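Local coordinates for esterase (Rhizomucor miehei, PDB 4WY5), which hydrolyses carboxylic esters, probably as a carboxylesterase of the alpha/beta-hydrolase fold related to hormone-sensitive lipase, at residues A[171-176]-A[246-252]; A[45-49]-A[99-103]; A[256-261]-A[285-291]; A[89-93]-A[220-225]. One frame throughout, in Å; residues are numbered along the deposited sequence.

Contact 1: A[171-176]-A[246-252]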
loop_
_atom_site.group_PDB
_atom_site.type_symbol
_atom_site.label_atom_id
_atom_site.label_comp_id
_atom_site.label_asym_id
_atom_site.label_seq_id
_atom_site.Cartn_x
_atom_site.Cartn_y
_atom_site.Cartn_z
ATOM N N SER A 171 2.537 -9.393 -20.601
ATOM C CA SER A 171 3.672 -10.000 -19.900
ATOM C C SER A 171 3.756 -11.505 -20.207
ATOM O O SER A 171 4.852 -12.070 -20.328
ATOM C CB SER A 171 3.593 -9.778 -18.378
ATOM O OG SER A 171 3.613 -8.404 -18.031
ATOM N N ILE A 172 2.605 -12.145 -20.372
ATOM C CA ILE A 172 2.576 -13.575 -20.683
ATOM C C ILE A 172 2.910 -13.797 -22.159
ATOM O O ILE A 172 3.728 -14.663 -22.504
ATOM C CB ILE A 172 1.200 -14.202 -20.364
ATOM C CG1 ILE A 172 0.898 -14.094 -18.858
ATOM C CG2 ILE A 172 1.140 -15.667 -20.841
ATOM C CD1 ILE A 172 -0.517 -14.558 -18.461
ATOM N N TYR A 173 2.288 -12.991 -23.019
ATOM C CA TYR A 173 2.543 -13.029 -24.463
ATOM C C TYR A 173 4.036 -12.886 -24.798
ATOM O O TYR A 173 4.575 -13.682 -25.570
ATOM C CB TYR A 173 1.738 -11.921 -25.145
ATOM C CG TYR A 173 1.797 -11.886 -26.648
ATOM C CD1 TYR A 173 2.755 -11.130 -27.302
ATOM C CD2 TYR A 173 0.876 -12.588 -27.421
ATOM C CE1 TYR A 173 2.808 -11.076 -28.684
ATOM C CE2 TYR A 173 0.924 -12.542 -28.807
ATOM C CZ TYR A 173 1.893 -11.779 -29.427
ATOM O OH TYR A 173 1.957 -11.715 -30.794
ATOM N N ALA A 174 4.710 -11.913 -24.182
ATOM C CA ALA A 174 6.125 -11.660 -24.473
ATOM C C ALA A 174 6.989 -12.861 -24.090
ATOM O O ALA A 174 7.993 -13.160 -24.747
ATOM C CB ALA A 174 6.611 -10.407 -23.753
ATOM N N LYS A 175 6.611 -13.525 -23.004
ATOM C CA LYS A 175 7.314 -14.722 -22.557
ATOM C C LYS A 175 7.168 -15.888 -23.545
ATOM O O LYS A 175 8.114 -16.654 -23.752
ATOM C CB LYS A 175 6.815 -15.150 -21.172
ATOM C CG LYS A 175 7.540 -16.363 -20.603
ATOM C CD LYS A 175 6.866 -16.851 -19.331
ATOM C CE LYS A 175 5.602 -17.628 -19.656
ATOM N NZ LYS A 175 5.117 -18.443 -18.505
ATOM N N GLU A 176 5.984 -16.017 -24.140
ATOM C CA GLU A 176 5.694 -17.115 -25.070
ATOM C C GLU A 176 6.395 -16.908 -26.422
ATOM O O GLU A 176 6.510 -17.842 -27.226
ATOM C CB GLU A 176 4.172 -17.263 -25.281
ATOM C CG GLU A 176 3.400 -17.623 -24.014
ATOM C CD GLU A 176 1.924 -17.906 -24.250
ATOM O OE1 GLU A 176 1.349 -17.401 -25.241
ATOM O OE2 GLU A 176 1.325 -18.619 -23.414
ATOM N N ALA A 246 1.757 -23.146 -14.840
ATOM C CA ALA A 246 2.802 -23.153 -15.874
ATOM C C ALA A 246 2.819 -21.870 -16.704
ATOM O O ALA A 246 3.887 -21.339 -17.030
ATOM C CB ALA A 246 2.620 -24.365 -16.798
ATOM N N ASP A 247 1.628 -21.375 -17.034
ATOM C CA ASP A 247 1.499 -20.114 -17.751
ATOM C C ASP A 247 2.170 -18.957 -17.000
ATOM O O ASP A 247 2.741 -18.066 -17.626
ATOM C CB ASP A 247 0.019 -19.777 -18.004
ATOM C CG ASP A 247 -0.615 -20.652 -19.093
ATOM O OD1 ASP A 247 0.106 -21.023 -20.052
ATOM O OD2 ASP A 247 -1.836 -20.948 -18.999
ATOM N N LEU A 248 2.111 -18.985 -15.670
ATOM C CA LEU A 248 2.510 -17.842 -14.848
ATOM C C LEU A 248 3.947 -17.899 -14.321
ATOM O O LEU A 248 4.504 -16.874 -13.914
ATOM C CB LEU A 248 1.551 -17.724 -13.661
ATOM C CG LEU A 248 0.095 -17.441 -14.033
ATOM C CD1 LEU A 248 -0.756 -17.293 -12.790
ATOM C CD2 LEU A 248 0.000 -16.184 -14.896
ATOM N N GLU A 249 4.551 -19.084 -14.364
ATOM C CA GLU A 249 5.924 -19.286 -13.884
ATOM C C GLU A 249 6.935 -18.414 -14.648
ATOM O O GLU A 249 6.848 -18.278 -15.865
ATOM C CB GLU A 249 6.301 -20.773 -14.000
ATOM C CG GLU A 249 6.938 -21.384 -12.748
ATOM C CD GLU A 249 8.461 -21.272 -12.754
ATOM O OE1 GLU A 249 9.045 -21.069 -13.847
ATOM O OE2 GLU A 249 9.076 -21.384 -11.666
ATOM N N GLY A 250 7.859 -17.783 -13.925
ATOM C CA GLY A 250 8.880 -16.957 -14.553
ATOM C C GLY A 250 8.446 -15.549 -14.958
ATOM O O GLY A 250 9.195 -14.825 -15.636
ATOM N N LEU A 251 7.249 -15.140 -14.540
ATOM C CA LEU A 251 6.760 -13.800 -14.882
ATOM C C LEU A 251 7.488 -12.767 -14.022
ATOM O O LEU A 251 8.056 -13.108 -12.987
ATOM C CB LEU A 251 5.235 -13.707 -14.688
ATOM C CG LEU A 251 4.300 -13.634 -15.911
ATOM C CD1 LEU A 251 4.845 -14.339 -17.147
ATOM C CD2 LEU A 251 2.904 -14.163 -15.569
ATOM N N PRO A 252 7.485 -11.500 -14.460
ATOM C CA PRO A 252 8.192 -10.433 -13.739
ATOM C C PRO A 252 7.463 -10.007 -12.465
ATOM O O PRO A 252 6.235 -10.093 -12.430
ATOM C CB PRO A 252 8.227 -9.280 -14.756
ATOM C CG PRO A 252 7.064 -9.548 -15.663
ATOM C CD PRO A 252 6.948 -11.035 -15.756
HETATM O O HOH W 1 2.642 -20.150 -21.887
#

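Contact 2: A[45-49]-A[99-103]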
loop_
_atom_site.group_PDB
_atom_site.type_symbol
_atom_site.label_atom_id
_atom_site.label_comp_id
_atom_site.label_asym_id
_atom_site.label_seq_id
_atom_site.Cartn_x
_atom_site.Cartn_y
_atom_site.Cartn_z
ATOM N N ASN A 45 -9.589 21.808 -14.658
ATOM C CA ASN A 45 -8.768 22.950 -14.239
ATOM C C ASN A 45 -7.700 22.576 -13.195
ATOM O O ASN A 45 -7.237 23.442 -12.446
ATOM C CB ASN A 45 -9.646 24.101 -13.705
ATOM C CG ASN A 45 -10.324 24.915 -14.825
ATOM O OD1 ASN A 45 -9.724 25.194 -15.867
ATOM N ND2 ASN A 45 -11.578 25.305 -14.598
ATOM N N ILE A 46 -7.349 21.290 -13.112
ATOM C CA ILE A 46 -6.478 20.794 -12.033
ATOM C C ILE A 46 -5.008 21.162 -12.247
ATOM O O ILE A 46 -4.600 21.482 -13.364
ATOM C CB ILE A 46 -6.564 19.263 -11.899
ATOM C CG1 ILE A 46 -7.088 18.646 -13.202
ATOM C CG2 ILE A 46 -7.441 18.888 -10.713
ATOM C CD1 ILE A 46 -6.782 17.163 -13.360
ATOM N N LYS A 47 -4.207 21.106 -11.184
ATOM C CA LYS A 47 -2.794 21.467 -11.305
ATOM C C LYS A 47 -2.027 20.363 -12.024
ATOM O O LYS A 47 -2.177 19.188 -11.692
ATOM C CB LYS A 47 -2.155 21.742 -9.931
ATOM C CG LYS A 47 -0.763 22.421 -10.014
ATOM C CD LYS A 47 -0.364 23.122 -8.696
ATOM C CE LYS A 47 0.036 22.123 -7.600
ATOM N NZ LYS A 47 0.044 22.706 -6.219
ATOM N N LEU A 48 -1.216 20.734 -13.012
ATOM C CA LEU A 48 -0.406 19.750 -13.729
ATOM C C LEU A 48 1.052 20.229 -13.737
ATOM O O LEU A 48 1.315 21.423 -13.917
ATOM C CB LEU A 48 -0.928 19.543 -15.158
ATOM C CG LEU A 48 -2.375 19.064 -15.396
ATOM C CD1 LEU A 48 -2.785 19.258 -16.873
ATOM C CD2 LEU A 48 -2.566 17.608 -14.980
ATOM N N PRO A 49 2.008 19.300 -13.552
ATOM C CA PRO A 49 3.436 19.663 -13.601
ATOM C C PRO A 49 3.957 19.824 -15.028
ATOM O O PRO A 49 3.507 19.115 -15.939
ATOM C CB PRO A 49 4.120 18.482 -12.897
ATOM C CG PRO A 49 3.197 17.318 -13.149
ATOM C CD PRO A 49 1.798 17.895 -13.166
ATOM N N HIS A 99 -6.250 10.650 -19.397
ATOM C CA HIS A 99 -5.355 10.134 -18.361
ATOM C C HIS A 99 -4.177 11.072 -18.070
ATOM O O HIS A 99 -3.141 10.646 -17.538
ATOM C CB HIS A 99 -4.839 8.744 -18.755
ATOM C CG HIS A 99 -5.848 7.655 -18.562
ATOM N ND1 HIS A 99 -6.990 7.554 -19.329
ATOM C CD2 HIS A 99 -5.897 6.629 -17.672
ATOM C CE1 HIS A 99 -7.698 6.511 -18.924
ATOM N NE2 HIS A 99 -7.055 5.932 -17.922
ATOM N N ILE A 100 -4.358 12.355 -18.371
ATOM C CA ILE A 100 -3.246 13.286 -18.351
ATOM C C ILE A 100 -2.677 13.511 -16.939
ATOM O O ILE A 100 -1.482 13.786 -16.782
ATOM C CB ILE A 100 -3.659 14.646 -19.011
ATOM C CG1 ILE A 100 -2.417 15.515 -19.266
ATOM C CG2 ILE A 100 -4.683 15.409 -18.165
ATOM C CD1 ILE A 100 -2.718 16.868 -19.885
ATOM N N LYS A 101 -3.506 13.382 -15.908
ATOM C CA LYS A 101 -3.034 13.659 -14.545
ATOM C C LYS A 101 -2.133 12.526 -13.979
ATOM O O LYS A 101 -1.001 12.806 -13.557
ATOM C CB LYS A 101 -4.232 13.961 -13.619
ATOM C CG LYS A 101 -3.889 14.129 -12.145
ATOM C CD LYS A 101 -3.062 15.382 -11.904
ATOM C CE LYS A 101 -2.851 15.661 -10.398
ATOM N NZ LYS A 101 -1.863 16.769 -10.186
ATOM N N PRO A 102 -2.589 11.250 -13.986
ATOM C CA PRO A 102 -1.641 10.230 -13.484
ATOM C C PRO A 102 -0.373 10.032 -14.340
ATOM O O PRO A 102 0.678 9.716 -13.769
ATOM C CB PRO A 102 -2.465 8.937 -13.477
ATOM C CG PRO A 102 -3.592 9.188 -14.442
ATOM C CD PRO A 102 -3.897 10.666 -14.321
ATOM N N VAL A 103 -0.452 10.233 -15.656
ATOM C CA VAL A 103 0.720 10.075 -16.520
ATOM C C VAL A 103 1.789 11.139 -16.231
ATOM O O VAL A 103 2.984 10.833 -16.085
ATOM C CB VAL A 103 0.335 10.143 -18.012
ATOM C CG1 VAL A 103 1.568 10.316 -18.887
ATOM C CG2 VAL A 103 -0.439 8.905 -18.408
#

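Contact 3: A[256-261]-A[285-291]. With SO4 (sulfate ion), chain C.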
loop_
_atom_site.group_PDB
_atom_site.type_symbol
_atom_site.label_atom_id
_atom_site.label_comp_id
_atom_site.label_asym_id
_atom_site.label_seq_id
_atom_site.Cartn_x
_atom_site.Cartn_y
_atom_site.Cartn_z
ATOM N N LEU A 256 0.173 -5.117 -7.240
ATOM C CA LEU A 256 -1.254 -5.100 -7.576
ATOM C C LEU A 256 -2.098 -4.303 -6.574
ATOM O O LEU A 256 -1.947 -4.455 -5.365
ATOM C CB LEU A 256 -1.777 -6.529 -7.695
ATOM C CG LEU A 256 -3.171 -6.771 -8.268
ATOM C CD1 LEU A 256 -3.201 -8.154 -8.862
ATOM C CD2 LEU A 256 -4.239 -6.698 -7.189
ATOM N N PHE A 257 -2.953 -3.419 -7.099
ATOM C CA PHE A 257 -3.904 -2.655 -6.280
ATOM C C PHE A 257 -5.308 -3.129 -6.566
ATOM O O PHE A 257 -5.661 -3.384 -7.730
ATOM C CB PHE A 257 -3.844 -1.152 -6.548
ATOM C CG PHE A 257 -2.522 -0.502 -6.187
ATOM C CD1 PHE A 257 -2.342 0.086 -4.933
ATOM C CD2 PHE A 257 -1.475 -0.481 -7.094
ATOM C CE1 PHE A 257 -1.141 0.695 -4.594
ATOM C CE2 PHE A 257 -0.264 0.129 -6.767
ATOM C CZ PHE A 257 -0.095 0.718 -5.512
ATOM N N THR A 258 -6.108 -3.207 -5.505
ATOM C CA THR A 258 -7.512 -3.561 -5.607
ATOM C C THR A 258 -8.329 -2.474 -4.884
ATOM O O THR A 258 -7.813 -1.822 -3.974
ATOM C CB THR A 258 -7.738 -4.964 -5.019
ATOM O OG1 THR A 258 -8.246 -5.832 -6.035
ATOM C CG2 THR A 258 -8.639 -4.933 -3.823
ATOM N N ALA A 259 -9.575 -2.240 -5.301
ATOM C CA ALA A 259 -10.408 -1.232 -4.634
ATOM C C ALA A 259 -11.503 -1.880 -3.772
ATOM O O ALA A 259 -12.137 -2.841 -4.202
ATOM C CB ALA A 259 -11.034 -0.290 -5.668
ATOM N N GLU A 260 -11.713 -1.361 -2.558
ATOM C CA GLU A 260 -12.635 -1.990 -1.606
ATOM C C GLU A 260 -14.070 -2.108 -2.126
ATOM O O GLU A 260 -14.693 -3.156 -1.977
ATOM C CB GLU A 260 -12.653 -1.240 -0.254
ATOM C CG GLU A 260 -13.610 -1.906 0.763
ATOM C CD GLU A 260 -13.626 -1.247 2.135
ATOM O OE1 GLU A 260 -13.684 0.008 2.187
ATOM O OE2 GLU A 260 -13.605 -1.980 3.161
ATOM N N SER A 261 -14.602 -1.036 -2.710
ATOM C CA SER A 261 -15.978 -1.048 -3.211
ATOM C C SER A 261 -15.988 -1.122 -4.739
ATOM O O SER A 261 -16.200 -0.109 -5.427
ATOM C CB SER A 261 -16.741 0.192 -2.732
ATOM O OG SER A 261 -16.960 0.156 -1.325
ATOM N N VAL A 285 -2.311 -5.164 -2.338
ATOM C CA VAL A 285 -3.075 -4.494 -1.274
ATOM C C VAL A 285 -4.511 -4.176 -1.705
ATOM O O VAL A 285 -4.754 -3.900 -2.891
ATOM C CB VAL A 285 -2.411 -3.145 -0.815
ATOM C CG1 VAL A 285 -1.101 -3.389 -0.091
ATOM C CG2 VAL A 285 -2.204 -2.189 -1.995
ATOM N N ARG A 286 -5.444 -4.219 -0.745
ATOM C CA ARG A 286 -6.811 -3.707 -0.922
ATOM C C ARG A 286 -6.888 -2.288 -0.346
ATOM O O ARG A 286 -6.563 -2.078 0.837
ATOM C CB ARG A 286 -7.863 -4.604 -0.233
ATOM C CG ARG A 286 -9.321 -4.100 -0.378
ATOM C CD ARG A 286 -10.330 -4.870 0.505
ATOM N NE ARG A 286 -10.463 -6.254 0.063
ATOM C CZ ARG A 286 -11.341 -7.133 0.534
ATOM N NH1 ARG A 286 -12.200 -6.788 1.487
ATOM N NH2 ARG A 286 -11.365 -8.365 0.028
ATOM N N VAL A 287 -7.315 -1.320 -1.166
ATOM C CA VAL A 287 -7.379 0.097 -0.723
ATOM C C VAL A 287 -8.740 0.452 -0.114
ATOM O O VAL A 287 -9.770 0.395 -0.798
ATOM C CB VAL A 287 -7.129 1.073 -1.883
ATOM C CG1 VAL A 287 -7.040 2.525 -1.361
ATOM C CG2 VAL A 287 -5.877 0.675 -2.646
ATOM N N LEU A 288 -8.743 0.834 1.159
ATOM C CA LEU A 288 -9.990 1.129 1.876
ATOM C C LEU A 288 -10.608 2.483 1.509
ATOM O O LEU A 288 -9.909 3.495 1.397
ATOM C CB LEU A 288 -9.754 1.082 3.389
ATOM C CG LEU A 288 -9.960 -0.236 4.166
ATOM C CD1 LEU A 288 -9.470 -1.467 3.436
ATOM C CD2 LEU A 288 -9.296 -0.162 5.527
ATOM N N GLY A 289 -11.928 2.489 1.337
ATOM C CA GLY A 289 -12.680 3.697 1.025
ATOM C C GLY A 289 -12.785 4.061 -0.453
ATOM O O GLY A 289 -13.391 5.088 -0.793
ATOM N N ALA A 290 -12.184 3.251 -1.327
ATOM C CA ALA A 290 -12.100 3.612 -2.746
ATOM C C ALA A 290 -13.060 2.822 -3.631
ATOM O O ALA A 290 -13.527 1.744 -3.264
ATOM C CB ALA A 290 -10.665 3.441 -3.263
ATOM N N VAL A 291 -13.336 3.373 -4.811
ATOM C CA VAL A 291 -14.222 2.742 -5.782
ATOM C C VAL A 291 -13.405 2.492 -7.049
ATOM O O VAL A 291 -12.290 3.012 -7.184
ATOM C CB VAL A 291 -15.440 3.625 -6.104
ATOM C CG1 VAL A 291 -16.263 3.881 -4.854
ATOM C CG2 VAL A 291 -14.980 4.949 -6.677
HETATM S S SO4 C . -14.072 -9.585 3.409
HETATM O O1 SO4 C . -14.308 -8.490 2.458
HETATM O O2 SO4 C . -12.974 -10.427 2.906
HETATM O O3 SO4 C . -13.708 -8.977 4.692
HETATM O O4 SO4 C . -15.294 -10.390 3.574
HETATM O O HOH W 2 -12.201 -4.395 3.581
#

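Contact 4: A[89-93]-A[220-225]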
loop_
_atom_site.group_PDB
_atom_site.type_symbol
_atom_site.label_atom_id
_atom_site.label_comp_id
_atom_site.label_asym_id
_atom_site.label_seq_id
_atom_site.Cartn_x
_atom_site.Cartn_y
_atom_site.Cartn_z
ATOM N N GLY A 89 -10.435 2.428 -19.670
ATOM C CA GLY A 89 -11.583 2.920 -20.407
ATOM C C GLY A 89 -12.475 1.815 -20.963
ATOM O O GLY A 89 -13.247 2.038 -21.901
ATOM N N GLY A 90 -12.348 0.614 -20.408
ATOM C CA GLY A 90 -13.228 -0.492 -20.746
ATOM C C GLY A 90 -12.937 -1.147 -22.092
ATOM O O GLY A 90 -13.736 -1.979 -22.565
ATOM N N PHE A 91 -11.779 -0.789 -22.661
ATOM C CA PHE A 91 -11.348 -1.114 -24.034
ATOM C C PHE A 91 -12.076 -0.259 -25.077
ATOM O O PHE A 91 -11.815 -0.397 -26.275
ATOM C CB PHE A 91 -11.547 -2.597 -24.380
ATOM C CG PHE A 91 -10.768 -3.540 -23.514
ATOM C CD1 PHE A 91 -9.417 -3.769 -23.749
ATOM C CD2 PHE A 91 -11.390 -4.235 -22.495
ATOM C CE1 PHE A 91 -8.682 -4.656 -22.951
ATOM C CE2 PHE A 91 -10.673 -5.126 -21.695
ATOM C CZ PHE A 91 -9.314 -5.337 -21.925
ATOM N N VAL A 92 -12.960 0.633 -24.626
ATOM C CA VAL A 92 -13.857 1.371 -25.527
ATOM C C VAL A 92 -13.544 2.878 -25.559
ATOM O O VAL A 92 -13.690 3.527 -26.592
ATOM C CB VAL A 92 -15.359 1.134 -25.130
ATOM C CG1 VAL A 92 -16.312 2.031 -25.935
ATOM C CG2 VAL A 92 -15.730 -0.332 -25.331
ATOM N N PHE A 93 -13.113 3.428 -24.426
ATOM C CA PHE A 93 -12.735 4.839 -24.364
ATOM C C PHE A 93 -11.296 5.053 -23.888
ATOM O O PHE A 93 -10.554 4.094 -23.620
ATOM C CB PHE A 93 -13.671 5.614 -23.435
ATOM C CG PHE A 93 -15.125 5.256 -23.585
ATOM C CD1 PHE A 93 -15.886 5.799 -24.614
ATOM C CD2 PHE A 93 -15.737 4.393 -22.682
ATOM C CE1 PHE A 93 -17.238 5.479 -24.747
ATOM C CE2 PHE A 93 -17.084 4.060 -22.807
ATOM C CZ PHE A 93 -17.839 4.608 -23.841
ATOM N N PHE A 220 -21.667 -4.705 -21.301
ATOM C CA PHE A 220 -21.426 -3.924 -22.519
ATOM C C PHE A 220 -19.961 -4.005 -22.975
ATOM O O PHE A 220 -19.697 -4.258 -24.148
ATOM C CB PHE A 220 -21.833 -2.448 -22.325
ATOM C CG PHE A 220 -21.459 -1.556 -23.489
ATOM C CD1 PHE A 220 -22.249 -1.504 -24.634
ATOM C CD2 PHE A 220 -20.314 -0.758 -23.439
ATOM C CE1 PHE A 220 -21.897 -0.677 -25.712
ATOM C CE2 PHE A 220 -19.957 0.068 -24.507
ATOM C CZ PHE A 220 -20.746 0.106 -25.645
ATOM N N PHE A 221 -19.015 -3.838 -22.049
ATOM C CA PHE A 221 -17.590 -3.819 -22.421
ATOM C C PHE A 221 -17.078 -5.182 -22.906
ATOM O O PHE A 221 -16.239 -5.253 -23.812
ATOM C CB PHE A 221 -16.735 -3.342 -21.246
ATOM C CG PHE A 221 -16.984 -1.905 -20.845
ATOM C CD1 PHE A 221 -16.827 -0.867 -21.766
ATOM C CD2 PHE A 221 -17.371 -1.591 -19.542
ATOM C CE1 PHE A 221 -17.049 0.454 -21.392
ATOM C CE2 PHE A 221 -17.601 -0.280 -19.166
ATOM C CZ PHE A 221 -17.437 0.751 -20.092
ATOM N N SER A 222 -17.581 -6.259 -22.304
ATOM C CA SER A 222 -17.174 -7.606 -22.697
ATOM C C SER A 222 -17.618 -7.912 -24.133
ATOM O O SER A 222 -16.887 -8.536 -24.920
ATOM C CB SER A 222 -17.750 -8.641 -21.723
ATOM O OG SER A 222 -17.488 -8.260 -20.379
ATOM N N ASN A 223 -18.832 -7.484 -24.463
ATOM C CA ASN A 223 -19.368 -7.714 -25.795
ATOM C C ASN A 223 -18.631 -6.878 -26.834
ATOM O O ASN A 223 -18.448 -7.306 -27.968
ATOM C CB ASN A 223 -20.864 -7.406 -25.820
ATOM C CG ASN A 223 -21.525 -7.791 -27.143
ATOM O OD1 ASN A 223 -21.572 -8.975 -27.512
ATOM N ND2 ASN A 223 -22.069 -6.792 -27.850
ATOM N N ALA A 224 -18.169 -5.699 -26.438
ATOM C CA ALA A 224 -17.427 -4.855 -27.358
ATOM C C ALA A 224 -16.033 -5.428 -27.633
ATOM O O ALA A 224 -15.570 -5.420 -28.775
ATOM C CB ALA A 224 -17.332 -3.434 -26.820
ATOM N N TYR A 225 -15.384 -5.938 -26.588
ATOM C CA TYR A 225 -13.990 -6.388 -26.659
ATOM C C TYR A 225 -13.825 -7.803 -27.249
ATOM O O TYR A 225 -12.935 -8.032 -28.072
ATOM C CB TYR A 225 -13.365 -6.338 -25.246
ATOM C CG TYR A 225 -11.900 -6.741 -25.156
ATOM C CD1 TYR A 225 -10.934 -6.113 -25.947
ATOM C CD2 TYR A 225 -11.473 -7.729 -24.269
ATOM C CE1 TYR A 225 -9.578 -6.457 -25.862
ATOM C CE2 TYR A 225 -10.109 -8.089 -24.176
ATOM C CZ TYR A 225 -9.176 -7.450 -24.981
ATOM O OH TYR A 225 -7.845 -7.802 -24.908
#

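Contact 1: A[171-176]-A[246-252]
The side chain of Ile172 lies over two leucines at the first and last positions of the turn that ends helix 245-248: its CD1 comes within 4.0 Å of Leu248 CD2, and its CG1 within 3.9 Å of Leu251 CD2. Helix 265-277 closes this apolar patch, with Tyr271 touching both Ile172 and Leu248. One helical turn further on, the methylene chain of Lys175 continues the packing, CD being 3.9 Å from Leu251 CD1. Beyond it the ammonium group reaches the backbone of the other segment, where Lys175 NZ donates hydrogen bonds to Asp247 O at 2.6 Å and to Glu249 O at 3.2 Å. Both acceptors sit where the chain leaves the helix and enters the type II turn from Leu248 to Leu251, whose third position is Gly250 (phi 80°, psi 9°). At the exposed margin the acids Glu176 and Asp247 approach to 4.3 Å (OE2 to OD1). Water 1 bridges them, donating to Glu176 OE2 at 2.5 Å and to Asp247 OD1 at 3.2 Å, consistent with an eased repulsion. The chemistry thus implies a buried apolar seam with a polar outer end, where one lysine places its positive charge at the carbonyl end of a short helix.

Contact 2: A[45-49]-A[99-103]
Ile46 opens the contact: its CA-to-CB bond points toward helix 100-110, and its CD1 stops 4.1 Å from Lys101 CB. The backbone runs extended from here (phi/psi -76°/161° at Ile46, -74°/132° at Lys47, -129°/140° at Leu48), so successive side chains leave in different directions. Lys47 accordingly turns its CB away and takes part through its carbonyl, Lys47 O accepting a hydrogen bond of 2.9 Å from Lys101 NZ. It is the single hydrogen bond between the segments, and it joins a side chain to the backbone, so the loop is not paired as a strand. Leu48 packs its isobutyl group against two residues of the helix. Its CD1 meets Ile100 CD1 at 3.8 Å, while its CD2 meets Lys101 CD, also at 3.8 Å. The aliphatic part of Lys101 is therefore in contact with both Ile46 and Leu48, and its charged end also has a long, weak ion pair with Asp105. The arrangement is a surface packing of an N-terminal connection on the first turn of a helix, with His99 at its N-cap position, that forms the crossover between parallel strands 80-86 and 113-117 of the alpha/beta-hydrolase fold.

Contact 3: A[256-261]-A[285-291]
At the apolar centre Phe257 CD1 lies 3.7 Å from Val285 CG2 and 4.3 Å from Val287 CG2, the latter methyl at the ring edge; helix 302-319 packs on this face of the sheet. Ala259 extends the same face, its CB 4.5 Å from Ala290 CB. Beneath these side chains the strands form a parallel ladder in which hydrogen bonds alternate in direction: Val285 N to Leu256 O (3.1 Å), Thr258 N to Val285 O (3.0 Å), Val287 N to Thr258 O (2.9 Å) and Glu260 N to Val287 O (3.2 Å). Thr258 CG2 touches Arg286 CG at 3.6 Å on the other face. Past the ladder both chains turn a corner. The type II turn from Val287 to Ala290 has Gly289 at its third position, and Gly289 N donates to Glu260 OE1 at 3.2 Å, while Ser261 N bonds Ala290 O at 3.0 Å. At the polar edge Arg286 makes a salt bridge to Glu269, and its NH1 donates to sulfate O1 at 2.9 Å; Arg286 of the second subunit binds the same ion, and strand 285-287 pairs antiparallel with a strand of that subunit. This is the C-terminal beta-alpha-beta unit of an alpha/beta hydrolase: beyond the corners, Ser261 and Val291 lead directly into Asp262 and His292, whose geometry with Ser161 is consistent with the family's Ser-His-Asp triad.

Contact 4: A[89-93]-A[220-225]
A glycine hollow receives an aromatic face here: the ring of Phe221 lies on Gly90, whose CA stands 4.0 Å from the ring centroid and only 20° off its normal, a CH-pi contact. A beta carbon on Gly90 would come within 2.5 Å of Phe221 CE1, so the fit depends on its absence. Val92 is the bump on the loop side. Its CG2 enters a hollow lined by Phe221 CD1 (3.8 Å), Ala224 CB (3.8 Å) and Phe220 CE2 (4.3 Å). Phe93 continues the surface, CE2 reaching 3.9 Å from Phe221 CE1. Flat against flat, the rings of Phe91 and Tyr225 form a face-to-face stack with centroids 3.6 Å apart and planes at 7°. The loop holds its bumpy shape through a tight turn, in which Gly89 O accepts from both Val92 N (3.1 Å) and Phe93 N (2.9 Å), and no hydrogen bond crosses to the helix. Gly89 and Gly90 belong to an HGGG sequence that, in relatives of hormone-sensitive lipase, contributes to the oxyanion hole. Helix 215-225 thus packs over the loop between strand 80-86 and helix 100-110, while helix 162-176 borders the stack, with Leu166 touching both Phe91 and Tyr225.

From the N terminus, contact 2 closes first, bringing the loop after helix 35-42 back to the start of helix 100-110 across a span rich in strands. Contact 4 opens inside that span, at the loop after strand 80-86, and closes at helix 215-225, so the two cross; their nearest atoms are about 5 Å apart. Contact 1 opens within contact 4's loop and closes beyond it, crossing in turn and tying helix 162-176 to the end of helix 245-248. Contact 3 follows in series and joins the last two strands of the sheet. Contacts 1 and 2 lie on opposite sides of the chain's centre, about 33 Å apart between centres, while Pro252 of contact 1 leads almost directly into Leu256 of contact 3.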